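Local coordinates for Lmo0740 protein (Listeria monocytogenes, PDB 4RFA), which is probably a transcription activator of the Crp family, built from a cyclic nucleotide-binding domain joined to a DNA-binding domain, at residues T14-G17 and Y18-E21. Residues are numbered along the deposited sequence; the frame is centred on the assembly and turned at random.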
# COMPACT_ATOMS: atom_id res chain seq x y z
N THR A 14 1.27 -19.79 16.44
CA THR A 14 0.60 -21.00 16.01
C THR A 14 1.12 -21.41 14.63
O THR A 14 1.36 -22.59 14.38
CB THR A 14 -0.92 -20.78 15.95
OG1 THR A 14 -1.32 -19.95 17.05
CG2 THR A 14 -1.67 -22.11 15.99
N VAL A 15 1.30 -20.42 13.75
CA VAL A 15 1.84 -20.66 12.41
C VAL A 15 3.25 -21.26 12.45
O VAL A 15 3.52 -22.26 11.78
CB VAL A 15 1.91 -19.37 11.58
CG1 VAL A 15 2.67 -19.64 10.27
CG2 VAL A 15 0.51 -18.80 11.30
N LEU A 16 4.15 -20.64 13.21
CA LEU A 16 5.51 -21.14 13.36
C LEU A 16 5.53 -22.56 13.88
O LEU A 16 6.26 -23.42 13.37
CB LEU A 16 6.30 -20.25 14.32
CG LEU A 16 6.60 -18.88 13.74
CD1 LEU A 16 7.12 -17.97 14.84
CD2 LEU A 16 7.58 -18.96 12.57
N GLY A 17 4.70 -22.81 14.89
CA GLY A 17 4.45 -24.15 15.39
C GLY A 17 3.88 -25.09 14.33
O GLY A 17 4.23 -26.26 14.29
N TYR A 18 3.00 -24.60 13.47
CA TYR A 18 2.51 -25.41 12.36
C TYR A 18 3.66 -25.78 11.42
O TYR A 18 3.78 -26.95 10.97
CB TYR A 18 1.40 -24.70 11.58
CG TYR A 18 0.01 -25.18 11.93
CD1 TYR A 18 -0.38 -26.49 11.66
CD2 TYR A 18 -0.93 -24.32 12.51
CE1 TYR A 18 -1.67 -26.94 11.95
CE2 TYR A 18 -2.22 -24.76 12.81
CZ TYR A 18 -2.58 -26.07 12.53
OH TYR A 18 -3.84 -26.54 12.81
N LEU A 19 4.52 -24.79 11.17
CA LEU A 19 5.63 -24.96 10.25
C LEU A 19 6.52 -26.12 10.67
O LEU A 19 6.90 -26.93 9.83
CB LEU A 19 6.43 -23.65 10.07
CG LEU A 19 5.64 -22.44 9.50
CD1 LEU A 19 6.52 -21.34 8.94
CD2 LEU A 19 4.67 -22.87 8.42
N LYS A 20 6.78 -26.24 11.97
CA LYS A 20 7.71 -27.23 12.53
C LYS A 20 7.26 -28.68 12.40
O LYS A 20 8.09 -29.58 12.46
CB LYS A 20 8.00 -26.94 14.00
CG LYS A 20 8.80 -25.66 14.23
CD LYS A 20 8.90 -25.32 15.72
CE LYS A 20 9.60 -23.98 15.98
NZ LYS A 20 10.00 -23.82 17.41
N GLU A 21 5.96 -28.90 12.22
CA GLU A 21 5.42 -30.23 11.94
C GLU A 21 5.96 -30.86 10.65
O GLU A 21 6.01 -32.06 10.55
CB GLU A 21 3.90 -30.19 11.77
CG GLU A 21 3.10 -29.63 12.93
CD GLU A 21 1.62 -29.55 12.61
OE1 GLU A 21 1.24 -29.26 11.44
OE2 GLU A 21 0.83 -29.77 13.54
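The carbonyl oxygen of Thr14 accepts a hydrogen bond of 2.7 Å from Tyr18 N, the shortest of three i to i+4 backbone bonds in the C-terminal half of helix 11-20; it is bent, with an N-H...O angle of 145° and the donor tilted 21° from the carbonyl plane. Leu19 N reaches Val15 O at 2.8 Å, and Lys20 N the more distant Leu16 O at 3.2 Å. Side chains follow the same spacing. Thr14 and Tyr18 lie alongside each other: the threonine methyl CG2, trans to its own backbone N, lies 4.2 Å from CE2 of Tyr18, while OG1 bonds back to Glu10 O one turn earlier. Next to them Val15 and Leu19 also run side by side, CG1 of the valine meeting CG of the leucine at 4.2 Å. That leucine CG, beside its backbone N, also lies 3.1 Å from Val15 O. Leu16 CD2 comes to 4.5 Å from Leu19 CD1, a longer contact. Leu16 touches Tyr107 and Leu19 touches Ile109, both of strand 103-110, whereas Tyr18 rests on Lys121 and Pro122, beyond helix 111-120. With the carbonyls of Thr14, Val15 and Leu16 bonded within the helix, Leu16 and Leu19 present hydrocarbon to the beta-roll expected of a cyclic nucleotide-binding domain.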